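Side-chain contacts in lipid-transfer protein (Thermomonospora curvata, PDB 6OK1), which is of unknown function but has the two-half architecture of the thiolase fold, as expected of a thiolase-like lipid-transfer protein: residues V355-G360 against N364-V369; A85-V90 against N349-A354. One frame throughout, in Å; residues are numbered along the deposited sequence. Where two conformers were deposited one is given.

Contact 1: V355-G360 against N364-V369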
ATOM      1  N   VAL A 355      -0.449  24.699  -3.986  1.00 26.22           N
ATOM      2  CA  VAL A 355       0.081  25.384  -2.815  1.00 29.00           C
ATOM      3  C   VAL A 355       0.660  26.741  -3.214  1.00 28.71           C
ATOM      4  O   VAL A 355       0.405  27.766  -2.566  1.00 31.77           O
ATOM      5  CB  VAL A 355       1.133  24.501  -2.118  1.00 25.49           C
ATOM      6  CG1 VAL A 355       1.884  25.301  -1.032  1.00 28.09           C
ATOM      7  CG2 VAL A 355       0.477  23.235  -1.499  1.00 26.02           C
ATOM      8  N   ARG A 356       1.430  26.777  -4.302  1.00 28.28           N
ATOM      9  CA  ARG A 356       1.973  28.058  -4.755  1.00 25.66           C
ATOM     10  C   ARG A 356       0.869  29.043  -5.086  1.00 35.41           C
ATOM     11  O   ARG A 356       0.977  30.237  -4.767  1.00 33.69           O
ATOM     12  CB  ARG A 356       2.877  27.856  -5.965  1.00 27.33           C
ATOM     13  CG  ARG A 356       4.136  27.097  -5.676  1.00 28.68           C
ATOM     14  CD  ARG A 356       5.007  27.063  -6.943  1.00 37.13           C
ATOM     15  NE  ARG A 356       5.946  25.977  -6.894  1.00 48.22           N
ATOM     16  CZ  ARG A 356       5.846  24.832  -7.561  1.00 30.29           C
ATOM     17  NH1 ARG A 356       4.872  24.595  -8.446  1.00 37.59           N
ATOM     18  NH2 ARG A 356       6.790  23.947  -7.360  1.00 38.18           N
ATOM     19  N   LEU A 357      -0.195  28.573  -5.740  1.00 31.73           N
ATOM     20  CA  LEU A 357      -1.293  29.469  -6.086  1.00 31.90           C
ATOM     21  C   LEU A 357      -1.893  30.088  -4.827  1.00 32.18           C
ATOM     22  O   LEU A 357      -2.140  31.306  -4.783  1.00 34.37           O
ATOM     23  CB  LEU A 357      -2.348  28.708  -6.893  1.00 29.00           C
ATOM     24  CG  LEU A 357      -1.975  28.335  -8.333  1.00 26.71           C
ATOM     25  CD1 LEU A 357      -2.946  27.271  -8.894  1.00 32.33           C
ATOM     26  CD2 LEU A 357      -1.979  29.543  -9.215  1.00 25.96           C
ATOM     27  N   VAL A 358      -2.085  29.278  -3.772  1.00 29.24           N
ATOM     28  CA  VAL A 358      -2.615  29.816  -2.517  1.00 29.43           C
ATOM     29  C   VAL A 358      -1.629  30.806  -1.903  1.00 35.58           C
ATOM     30  O   VAL A 358      -2.025  31.862  -1.390  1.00 35.50           O
ATOM     31  CB  VAL A 358      -2.957  28.674  -1.542  1.00 34.32           C
ATOM     32  CG1 VAL A 358      -3.324  29.236  -0.161  1.00 33.93           C
ATOM     33  CG2 VAL A 358      -4.104  27.844  -2.095  1.00 30.61           C
ATOM     34  N   ARG A 359      -0.337  30.475  -1.931  1.00 31.29           N
ATOM     35  CA  ARG A 359       0.696  31.362  -1.411  1.00 34.33           C
ATOM     36  C   ARG A 359       0.838  32.633  -2.229  1.00 36.36           C
ATOM     37  O   ARG A 359       1.316  33.642  -1.697  1.00 34.93           O
ATOM     38  CB  ARG A 359       2.055  30.647  -1.393  1.00 30.93           C
ATOM     39  CG  ARG A 359       2.184  29.497  -0.435  1.00 34.50           C
ATOM     40  CD  ARG A 359       3.536  28.807  -0.637  1.00 33.46           C
ATOM     41  NE  ARG A 359       3.820  27.785   0.360  1.00 31.06           N
ATOM     42  CZ  ARG A 359       4.953  27.093   0.404  1.00 27.41           C
ATOM     43  NH1 ARG A 359       5.902  27.338  -0.490  1.00 31.17           N
ATOM     44  NH2 ARG A 359       5.131  26.173   1.336  1.00 29.42           N
ATOM     45  N   GLY A 360       0.437  32.607  -3.502  1.00 32.67           N
ATOM     46  CA  GLY A 360       0.699  33.707  -4.422  1.00 35.03           C
ATOM     47  C   GLY A 360       2.000  33.596  -5.183  1.00 44.50           C
ATOM     48  O   GLY A 360       2.425  34.573  -5.813  1.00 35.55           O
ATOM     49  N   ASN A 364       2.954  31.396 -12.905  1.00 31.57           N
ATOM     50  CA  ASN A 364       1.851  31.931 -13.697  1.00 35.76           C
ATOM     51  C   ASN A 364       0.681  32.301 -12.794  1.00 32.15           C
ATOM     52  O   ASN A 364      -0.470  31.967 -13.086  1.00 39.03           O
ATOM     53  CB  ASN A 364       1.416  30.915 -14.756  1.00 31.66           C
ATOM     54  CG  ASN A 364       2.456  30.730 -15.839  1.00 35.51           C
ATOM     55  OD1 ASN A 364       2.957  31.702 -16.400  1.00 36.58           O
ATOM     56  ND2 ASN A 364       2.801  29.478 -16.131  1.00 31.35           N
ATOM     57  N   GLN A 365       0.973  32.992 -11.705  1.00 37.80           N
ATOM     58  CA  GLN A 365      -0.050  33.400 -10.755  1.00 34.08           C
ATOM     59  C   GLN A 365      -1.144  34.205 -11.460  1.00 37.34           C
ATOM     60  O   GLN A 365      -0.845  35.257 -12.050  1.00 35.99           O
ATOM     61  CB  GLN A 365       0.580  34.222  -9.640  1.00 38.68           C
ATOM     62  CG  GLN A 365      -0.335  34.473  -8.461  1.00 40.50           C
ATOM     63  CD  GLN A 365      -0.589  33.240  -7.646  1.00 37.73           C
ATOM     64  OE1 GLN A 365       0.287  32.387  -7.492  1.00 34.65           O
ATOM     65  NE2 GLN A 365      -1.796  33.150  -7.087  1.00 32.20           N
ATOM     66  N   PRO A 366      -2.407  33.746 -11.443  1.00 33.66           N
ATOM     67  CA  PRO A 366      -3.514  34.466 -12.091  1.00 40.77           C
ATOM     68  C   PRO A 366      -4.148  35.486 -11.159  1.00 63.77           C
ATOM     69  O   PRO A 366      -5.372  35.539 -11.008  1.00 51.56           O
ATOM     70  CB  PRO A 366      -4.489  33.346 -12.435  1.00 50.22           C
ATOM     71  CG  PRO A 366      -4.326  32.387 -11.298  1.00 46.66           C
ATOM     72  CD  PRO A 366      -2.862  32.457 -10.896  1.00 31.58           C
ATOM     73  N   GLY A 367      -3.324  36.267 -10.499  1.00 40.09           N
ATOM     74  CA  GLY A 367      -3.815  37.148  -9.459  1.00 60.71           C
ATOM     75  C   GLY A 367      -4.056  36.393  -8.163  1.00117.30           C
ATOM     76  O   GLY A 367      -3.611  35.260  -7.975  1.00 50.83           O
ATOM     77  N   ASP A 368      -4.782  37.041  -7.257  1.00 44.92           N
ATOM     78  CA  ASP A 368      -5.092  36.444  -5.965  0.63 69.65           C
ATOM     79  C   ASP A 368      -6.035  35.268  -6.153  1.00107.35           C
ATOM     80  O   ASP A 368      -7.040  35.373  -6.852  1.00 41.22           O
ATOM     81  CB  ASP A 368      -5.722  37.482  -5.037  0.63134.83           C
ATOM     82  CG  ASP A 368      -4.723  38.503  -4.551  0.63134.69           C
ATOM     83  OD1 ASP A 368      -3.516  38.277  -4.753  0.63 53.55           O
ATOM     84  OD2 ASP A 368      -5.143  39.525  -3.968  0.63134.74           O
ATOM     85  N   VAL A 369      -5.714  34.140  -5.534  1.00 46.79           N
ATOM     86  CA  VAL A 369      -6.547  32.951  -5.642  1.00 36.87           C
ATOM     87  C   VAL A 369      -6.852  32.469  -4.235  1.00 38.13           C
ATOM     88  O   VAL A 369      -5.936  32.102  -3.486  1.00 44.69           O
ATOM     89  CB  VAL A 369      -5.859  31.847  -6.467  1.00 37.53           C
ATOM     90  CG1 VAL A 369      -6.668  30.549  -6.420  1.00 49.21           C
ATOM     91  CG2 VAL A 369      -5.660  32.303  -7.910  1.00 44.13           C
TER
HETATM   92  O   HOH W   1      -3.115  33.862  -4.165  1.00 36.02           O
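The carboxamide of Gln365 closes over the last turn of helix 348-359 and holds the following loop to it. Its NE2 donates to Leu357 O at 3.0 Å, arriving in the carbonyl plane on a lone pair with an N-H...O angle of 156°. A second bond, Gln365 NE2 to Gly367 O at 2.9 Å, folds the loop around the same amide, while OE1 accepts from Ser362 N; together they fix the rotation of the group. CG stands anti to the backbone N (chi1 -169°), and the chain then bends at chi2, which brings the amide back to the helix end. There Gly360, at positive phi, is the C' residue of a Schellman motif. Glycine suits this conformation because a CB would be jammed against Arg359 O; Gln365 CD lies 3.5 Å from Gly360 CA.

The tight part lies on the inner side. Leu357 CD2 meets Pro366 CD at 3.5 Å, closer than usual for two carbons, with the side chains crossing at about a right angle; a branched leucine can touch the proline ring and still pack on Ala290 and Ile292 of strand 290-292. On the looser side, toward Val369, a water takes the place of direct contact. It donates to Leu357 O (2.8 Å) and accepts from Val369 N (3.0 Å), joining helix and loop where Val369 CB comes no nearer than 4.1 Å to Leu357 O.

Contact 2: A85-V90 against N349-A354; sequences AACGTV and NGIAEA
Ile351 pushes its longer branch into the first turns of helix 86-98, meeting Ala86, Cys87 and Val90. Its CB is directed at that helix, and the first torsion (chi1 -58°) sets CG1 anti to the carbonyl carbon. Ile351 CG1 passes 4.1 Å from Cys87 SG. With chi2 extended, CD1 is carried to full reach and ends among all three neighbours: Ala86 CB is 4.1 Å from Ile351 CD1, Cys87 SG 4.0 Å and Val90 CG2 4.1 Å. The slim alanine lets the methyl come close to the backbone itself, where Ile351 CD1 lies 3.3 Å from Ala86 O.

These helices come from the two halves of the thiolase fold, helix 86-98 from the N-terminal half and helix 348-359 from the C-terminal one, and they meet in the layer of helices buried between the sheets. Their short segments approach to 10.4 Å at 60°, a separation bridged from one side mainly by Ile351 and from the other by Ala86, Cys87 and Val90. Strand residues close the surroundings: Val374 touches both Cys87 and Ile351, and Leu224 both Ile351 and Val90.

Val90 and Ile351 run past each other in opposite directions, the valine using CG2, the branch beside its backbone N. Ala86 O, which the isoleucine methyl touches, also accepts a hydrogen bond from Thr89 OG1 at 2.8 Å, the threonine hydroxyl turning back onto its own helix in this buried setting.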
ATOM      1  N   ALA A  85      -3.781   8.178  -6.254  1.00 19.27           N
ATOM      2  CA  ALA A  85      -3.500   8.343  -4.844  1.00 16.96           C
ATOM      3  C   ALA A  85      -3.005   9.725  -4.428  1.00 18.64           C
ATOM      4  O   ALA A  85      -2.933   9.995  -3.224  1.00 19.75           O
ATOM      5  CB  ALA A  85      -2.425   7.320  -4.428  1.00 19.43           C
ATOM      6  N   ALA A  86      -2.617  10.586  -5.365  1.00 20.78           N
ATOM      7  CA  ALA A  86      -1.817  11.748  -5.004  1.00 21.53           C
ATOM      8  C   ALA A  86      -2.493  12.595  -3.934  1.00 22.52           C
ATOM      9  O   ALA A  86      -1.873  12.955  -2.929  1.00 21.46           O
ATOM     10  CB  ALA A  86      -1.534  12.590  -6.252  1.00 20.65           C
ATOM     11  N   CYS A  87      -3.762  12.944  -4.146  1.00 20.39           N
ATOM     12  CA  CYS A  87      -4.463  13.777  -3.174  1.00 22.78           C
ATOM     13  C   CYS A  87      -4.853  12.975  -1.932  1.00 21.23           C
ATOM     14  O   CYS A  87      -4.922  13.533  -0.827  1.00 22.29           O
ATOM     15  CB  CYS A  87      -5.678  14.392  -3.845  1.00 22.68           C
ATOM     16  SG  CYS A  87      -5.217  15.668  -5.053  1.00 24.68           S
ATOM     17  N   GLY A  88      -5.071  11.672  -2.098  1.00 20.72           N
ATOM     18  CA  GLY A  88      -5.295  10.801  -0.958  1.00 21.12           C
ATOM     19  C   GLY A  88      -4.159  10.793   0.045  1.00 20.37           C
ATOM     20  O   GLY A  88      -4.404  10.668   1.251  1.00 19.82           O
ATOM     21  N   THR A  89      -2.905  10.945  -0.413  1.00 21.98           N
ATOM     22  CA  THR A  89      -1.815  10.966   0.560  1.00 20.02           C
ATOM     23  C   THR A  89      -1.951  12.173   1.469  1.00 20.24           C
ATOM     24  O   THR A  89      -1.697  12.099   2.680  1.00 19.53           O
ATOM     25  CB  THR A  89      -0.426  10.961  -0.098  1.00 19.90           C
ATOM     26  OG1 THR A  89      -0.178  12.202  -0.774  1.00 21.43           O
ATOM     27  CG2 THR A  89      -0.244   9.764  -1.022  1.00 20.76           C
ATOM     28  N   VAL A  90      -2.411  13.294   0.908  1.00 23.14           N
ATOM     29  CA  VAL A  90      -2.630  14.481   1.714  1.00 21.23           C
ATOM     30  C   VAL A  90      -3.861  14.326   2.611  1.00 22.19           C
ATOM     31  O   VAL A  90      -3.854  14.804   3.748  1.00 23.01           O
ATOM     32  CB  VAL A  90      -2.733  15.715   0.808  1.00 23.77           C
ATOM     33  CG1 VAL A  90      -3.080  16.961   1.644  1.00 23.14           C
ATOM     34  CG2 VAL A  90      -1.416  15.935   0.070  1.00 24.01           C
ATOM     35  N   ASN A 349       3.282  16.803  -8.135  1.00 24.65           N
ATOM     36  CA  ASN A 349       3.741  18.140  -8.470  1.00 21.80           C
ATOM     37  C   ASN A 349       2.580  19.096  -8.733  1.00 25.17           C
ATOM     38  O   ASN A 349       2.739  20.300  -8.544  1.00 23.99           O
ATOM     39  CB  ASN A 349       4.718  18.111  -9.662  1.00 25.48           C
ATOM     40  CG  ASN A 349       4.159  17.391 -10.886  1.00 21.46           C
ATOM     41  OD1 ASN A 349       3.567  16.330 -10.775  1.00 21.70           O
ATOM     42  ND2 ASN A 349       4.388  17.962 -12.073  1.00 21.26           N
ATOM     43  N   GLY A 350       1.397  18.582  -9.068  1.00 24.55           N
ATOM     44  CA  GLY A 350       0.237  19.449  -9.185  1.00 24.66           C
ATOM     45  C   GLY A 350      -0.253  19.958  -7.844  1.00 23.39           C
ATOM     46  O   GLY A 350      -0.734  21.089  -7.738  1.00 24.66           O
ATOM     47  N   ILE A 351      -0.163  19.129  -6.806  1.00 22.72           N
ATOM     48  CA  ILE A 351      -0.518  19.614  -5.476  1.00 21.47           C
ATOM     49  C   ILE A 351       0.418  20.746  -5.085  1.00 28.67           C
ATOM     50  O   ILE A 351      -0.010  21.756  -4.534  1.00 24.36           O
ATOM     51  CB  ILE A 351      -0.494  18.456  -4.449  1.00 22.48           C
ATOM     52  CG1 ILE A 351      -1.463  17.340  -4.879  1.00 21.73           C
ATOM     53  CG2 ILE A 351      -0.884  18.963  -3.078  1.00 22.88           C
ATOM     54  CD1 ILE A 351      -1.399  16.046  -4.040  1.00 24.08           C
ATOM     55  N   ALA A 352       1.707  20.607  -5.389  1.00 24.48           N
ATOM     56  CA  ALA A 352       2.654  21.677  -5.075  1.00 27.90           C
ATOM     57  C   ALA A 352       2.269  22.977  -5.772  1.00 28.16           C
ATOM     58  O   ALA A 352       2.347  24.052  -5.172  1.00 27.46           O
ATOM     59  CB  ALA A 352       4.059  21.248  -5.468  1.00 26.26           C
ATOM     60  N   GLU A 353       1.862  22.903  -7.050  1.00 26.83           N
ATOM     61  CA  GLU A 353       1.455  24.116  -7.756  1.00 30.00           C
ATOM     62  C   GLU A 353       0.242  24.750  -7.091  1.00 29.18           C
ATOM     63  O   GLU A 353       0.171  25.972  -6.963  1.00 28.30           O
ATOM     64  CB  GLU A 353       1.157  23.819  -9.229  1.00 25.50           C
ATOM     65  CG  GLU A 353       0.537  24.988 -10.012  1.00 23.99           C
ATOM     66  CD  GLU A 353       1.492  26.169 -10.222  1.00 32.26           C
ATOM     67  OE1 GLU A 353       2.698  26.075  -9.909  1.00 26.85           O
ATOM     68  OE2 GLU A 353       1.010  27.201 -10.712  1.00 30.20           O
ATOM     69  N   ALA A 354      -0.715  23.931  -6.642  1.00 27.18           N
ATOM     70  CA  ALA A 354      -1.876  24.461  -5.931  1.00 25.53           C
ATOM     71  C   ALA A 354      -1.447  25.221  -4.686  1.00 27.25           C
ATOM     72  O   ALA A 354      -2.015  26.267  -4.348  1.00 28.36           O
ATOM     73  CB  ALA A 354      -2.812  23.308  -5.568  1.00 26.16           C
TER

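In the fold
From the N terminus the chain passes through several strands and helices before helix 86-98, whose opening turns meet a partner 259 residues further on. Contact 2 closes that very long loop when helix 348-359 arrives, joining the N-terminal and C-terminal halves of the fold close to the centre of the chain. The same helix then runs outward, and contact 1 closes a short local loop at its far end, just before strand 371-375. The two contacts follow in series, neither nested nor crossed, with centres about 16 Å apart. One helix thus has its earlier turns in the interior and its last turn near the surface, tied to the connection leading into the next strand.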